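Local atomic coordinates of conjugal transfer protein (Escherichia coli, PDB entry 5WIP), a protein that probably serves as a VirB8-like inner membrane component of a plasmid-encoded type IV secretion system that transfers DNA during conjugation. Residues E42-Y47 against K80-S85. Numbering follows the deposited sequence.
Sequences ESYDFY and KVLGDS. With XXO (2-(furan-2-yl)pyridine-4-carboxylic acid), chain E.
The ring of Y44 receives L82 CD1 over one face, a CH-pi contact in which the methyl lies 3.9 Å from the ring centroid and 10° off its normal. At the edge of the same ring, in its plane, comes G83 O, while the furan of XXO borders the edge on the CD1 side, its exact placement less certain. The Y47 ring has D84 OD1 at its edge, in plane. Y44 CG is anti to the backbone N (chi1 -179°), which carries the phenol across to the end of helix 78-82. There Y44 OH donates to G83 O at 2.9 Å, on a lone pair in the carbonyl plane, with a C=O...donor angle of 127°. The F46 ring meets the same carbonyl obliquely, and F46 CB lies 3.3 Å from G83 O. In this C-terminal, probably periplasmic, domain of the VirB8 family, of the NTF2-like clan, helices pack against a curved antiparallel sheet; the contact joins the loop between helices 27-42 and 49-58 to the type II' turn L82-S85 that leads into strand 86-98. The positive phi of G83 suits glycine; S85 N closes the turn on L82 O, and S85 OG donates to the same oxygen. Replacing Y44 with an alanine would probably leave G83 O without its phenol donor and open a gap beneath L82 CD1, beside the bound furan-pyridine. Further along, one water accepts from F46 N and donates to D84 OD1 at 3.2 Å, an oxygen that also pairs with R115 in a salt bridge. Y47 OH is placed to donate to D84 OD2, though the position of that oxygen is doubtful.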
ATOM      1  N   GLU A  42       2.561  -0.612  15.828  1.00 28.40           N
ATOM      2  CA  GLU A  42       1.793  -1.511  16.679  1.00 32.91           C
ATOM      3  C   GLU A  42       2.280  -2.953  16.641  1.00 28.35           C
ATOM      4  O   GLU A  42       1.876  -3.747  17.496  1.00 30.54           O
ATOM      5  CB  GLU A  42       0.309  -1.454  16.299  1.00 22.40           C
ATOM      6  CG  GLU A  42      -0.320  -0.091  16.531  1.00 27.76           C
ATOM      7  CD  GLU A  42      -0.129   0.398  17.954  1.00 36.43           C
ATOM      8  OE1 GLU A  42      -0.026  -0.449  18.867  1.00 33.31           O
ATOM      9  OE2 GLU A  42      -0.076   1.630  18.163  1.00 35.16           O
ATOM     10  N   SER A  43       3.126  -3.314  15.681  1.00 31.37           N
ATOM     11  CA  SER A  43       3.726  -4.636  15.692  1.00 28.17           C
ATOM     12  C   SER A  43       4.966  -4.641  16.578  1.00 35.66           C
ATOM     13  O   SER A  43       5.505  -3.593  16.942  1.00 36.55           O
ATOM     14  CB  SER A  43       4.100  -5.077  14.275  1.00 37.95           C
ATOM     15  OG  SER A  43       3.011  -4.937  13.380  1.00 36.61           O
ATOM     16  N   TYR A  44       5.420  -5.841  16.934  1.00 41.81           N
ATOM     17  CA  TYR A  44       6.700  -6.001  17.618  1.00 39.23           C
ATOM     18  C   TYR A  44       7.392  -7.246  17.085  1.00 33.83           C
ATOM     19  O   TYR A  44       6.939  -8.368  17.332  1.00 26.17           O
ATOM     20  CB  TYR A  44       6.543  -6.090  19.136  1.00 33.59           C
ATOM     21  CG  TYR A  44       7.885  -6.224  19.823  1.00 45.12           C
ATOM     22  CD1 TYR A  44       8.670  -5.107  20.074  1.00 40.89           C
ATOM     23  CD2 TYR A  44       8.385  -7.469  20.187  1.00 42.56           C
ATOM     24  CE1 TYR A  44       9.904  -5.221  20.686  1.00 35.25           C
ATOM     25  CE2 TYR A  44       9.619  -7.592  20.800  1.00 42.95           C
ATOM     26  CZ  TYR A  44      10.374  -6.465  21.047  1.00 50.04           C
ATOM     27  OH  TYR A  44      11.603  -6.580  21.656  1.00 40.18           O
ATOM     28  N   ASP A  45       8.490  -7.042  16.364  1.00 32.60           N
ATOM     29  CA  ASP A  45       9.363  -8.118  15.916  1.00 42.30           C
ATOM     30  C   ASP A  45      10.795  -7.699  16.202  1.00 40.91           C
ATOM     31  O   ASP A  45      11.275  -6.708  15.641  1.00 36.44           O
ATOM     32  CB  ASP A  45       9.168  -8.413  14.425  1.00 36.65           C
ATOM     33  CG  ASP A  45       9.846  -9.698  13.990  1.00 43.30           C
ATOM     34  OD1 ASP A  45      10.304 -10.461  14.869  1.00 59.71           O
ATOM     35  OD2 ASP A  45       9.922  -9.947  12.769  1.00 47.41           O
ATOM     36  N   PHE A  46      11.469  -8.439  17.085  1.00 42.65           N
ATOM     37  CA  PHE A  46      12.829  -8.069  17.463  1.00 32.69           C
ATOM     38  C   PHE A  46      13.737  -7.979  16.243  1.00 31.15           C
ATOM     39  O   PHE A  46      14.550  -7.054  16.132  1.00 39.79           O
ATOM     40  CB  PHE A  46      13.384  -9.070  18.476  1.00 42.45           C
ATOM     41  CG  PHE A  46      14.770  -8.743  18.951  1.00 52.91           C
ATOM     42  CD1 PHE A  46      14.976  -7.747  19.891  1.00 43.31           C
ATOM     43  CD2 PHE A  46      15.866  -9.427  18.456  1.00 48.92           C
ATOM     44  CE1 PHE A  46      16.250  -7.439  20.327  1.00 45.81           C
ATOM     45  CE2 PHE A  46      17.141  -9.126  18.889  1.00 57.88           C
ATOM     46  CZ  PHE A  46      17.334  -8.131  19.826  1.00 49.37           C
ATOM     47  N   TYR A  47      13.605  -8.923  15.313  1.00 35.42           N
ATOM     48  CA  TYR A  47      14.424  -8.936  14.107  1.00 51.24           C
ATOM     49  C   TYR A  47      14.097  -7.798  13.150  1.00 40.10           C
ATOM     50  O   TYR A  47      14.722  -7.709  12.089  1.00 62.75           O
ATOM     51  CB  TYR A  47      14.272 -10.280  13.393  1.00 55.41           C
ATOM     52  CG  TYR A  47      14.769 -11.451  14.210  1.00 47.31           C
ATOM     53  CD1 TYR A  47      14.044 -11.924  15.295  1.00 51.12           C
ATOM     54  CD2 TYR A  47      15.966 -12.085  13.898  1.00 47.57           C
ATOM     55  CE1 TYR A  47      14.494 -12.991  16.046  1.00 57.31           C
ATOM     56  CE2 TYR A  47      16.423 -13.154  14.644  1.00 38.52           C
ATOM     57  CZ  TYR A  47      15.683 -13.603  15.716  1.00 57.70           C
ATOM     58  OH  TYR A  47      16.135 -14.668  16.463  1.00 50.71           O
ATOM     59  N   LYS A  80      14.782  -3.825  25.108  1.00 40.78           N
ATOM     60  CA  LYS A  80      15.731  -4.324  26.099  1.00 34.79           C
ATOM     61  C   LYS A  80      15.087  -5.370  27.001  1.00 36.94           C
ATOM     62  O   LYS A  80      15.744  -6.334  27.413  1.00 34.26           O
ATOM     63  CB  LYS A  80      16.284  -3.169  26.934  1.00 39.04           C
ATOM     64  CG  LYS A  80      17.067  -2.133  26.140  1.00 40.45           C
ATOM     65  CD  LYS A  80      17.747  -1.138  27.070  1.00 46.79           C
ATOM     66  CE  LYS A  80      18.485  -0.059  26.294  1.00 56.26           C
ATOM     67  NZ  LYS A  80      17.550   0.851  25.580  1.00 44.35           N
ATOM     68  N   VAL A  81      13.802  -5.201  27.309  1.00 31.42           N
ATOM     69  CA  VAL A  81      13.103  -6.141  28.183  1.00 32.26           C
ATOM     70  C   VAL A  81      12.590  -7.339  27.393  1.00 36.21           C
ATOM     71  O   VAL A  81      12.895  -8.493  27.711  1.00 29.76           O
ATOM     72  CB  VAL A  81      11.956  -5.432  28.925  1.00 28.18           C
ATOM     73  CG1 VAL A  81      11.147  -6.435  29.732  1.00 27.12           C
ATOM     74  CG2 VAL A  81      12.499  -4.326  29.817  1.00 31.96           C
ATOM     75  N   LEU A  82      11.796  -7.077  26.353  1.00 35.32           N
ATOM     76  CA  LEU A  82      11.155  -8.163  25.619  1.00 34.84           C
ATOM     77  C   LEU A  82      12.172  -8.997  24.852  1.00 38.62           C
ATOM     78  O   LEU A  82      12.104 -10.233  24.863  1.00 40.14           O
ATOM     79  CB  LEU A  82      10.100  -7.603  24.663  1.00 31.63           C
ATOM     80  CG  LEU A  82       9.009  -6.711  25.256  1.00 42.90           C
ATOM     81  CD1 LEU A  82       7.992  -6.356  24.184  1.00 45.60           C
ATOM     82  CD2 LEU A  82       8.335  -7.387  26.440  1.00 34.79           C
ATOM     83  N   GLY A  83      13.117  -8.347  24.182  1.00 33.66           N
ATOM     84  CA  GLY A  83      14.033  -9.085  23.331  1.00 29.62           C
ATOM     85  C   GLY A  83      13.269  -9.857  22.277  1.00 41.02           C
ATOM     86  O   GLY A  83      12.353  -9.331  21.632  1.00 43.65           O
ATOM     87  N   ASP A  84      13.631 -11.126  22.100  1.00 44.03           N
ATOM     88  CA  ASP A  84      12.980 -11.999  21.134  1.00 34.47           C
ATOM     89  C   ASP A  84      12.045 -13.003  21.802  1.00 46.35           C
ATOM     90  O   ASP A  84      11.690 -14.018  21.193  1.00 49.68           O
ATOM     91  CB  ASP A  84      14.031 -12.725  20.292  1.00 46.30           C
ATOM     92  CG  ASP A  84      13.430 -13.440  19.098  1.00 57.51           C
ATOM     93  OD1 ASP A  84      12.287 -13.109  18.718  1.00 48.49           O
ATOM     94  OD2 ASP A  84      14.093 -14.344  18.547  1.00 57.92           O
ATOM     95  N   SER A  85      11.628 -12.736  23.041  1.00 38.09           N
ATOM     96  CA  SER A  85      10.787 -13.674  23.773  1.00 35.24           C
ATOM     97  C   SER A  85       9.342 -13.680  23.291  1.00 46.86           C
ATOM     98  O   SER A  85       8.643 -14.679  23.494  1.00 58.47           O
ATOM     99  CB  SER A  85      10.818 -13.357  25.270  1.00 35.32           C
ATOM    100  OG  SER A  85      10.106 -12.166  25.553  1.00 37.74           O
TER
HETATM  101  CAA XXO E 301       6.675  -1.196  18.348  1.00 52.84           C
HETATM  102  CAC XXO E 301       7.837  -0.297  16.712  1.00 43.54           C
HETATM  103  CAD XXO E 301       8.441  -1.467  16.972  0.55 45.51           C
HETATM  104  CAE XXO E 301       7.745  -2.164  18.060  1.00 54.76           C
HETATM  105  CAF XXO E 301       5.584  -1.340  19.407  1.00 54.21           C
HETATM  106  CAH XXO E 301       4.140  -0.239  20.978  1.00 62.80           C
HETATM  107  CAI XXO E 301       3.582  -1.614  21.333  1.00 70.07           C
HETATM  108  CAJ XXO E 301       4.033  -2.660  20.742  1.00 54.00           C
HETATM  109  CAK XXO E 301       5.102  -2.530  19.706  1.00 52.11           C
HETATM  110  CAL XXO E 301       3.475  -4.036  21.096  1.00 65.58           C
HETATM  111  NAG XXO E 301       5.060  -0.128  20.090  0.45 50.87           N
HETATM  112  OAB XXO E 301       6.832  -0.145  17.497  0.73 42.37           O
HETATM  113  OAM XXO E 301       2.344  -4.385  20.666  0.71 52.33           O
HETATM  114  OAN XXO E 301       4.148  -4.820  21.815  1.00 70.73           O
HETATM  115  O   HOH W   1      10.591 -10.350  18.561  1.00 34.56           O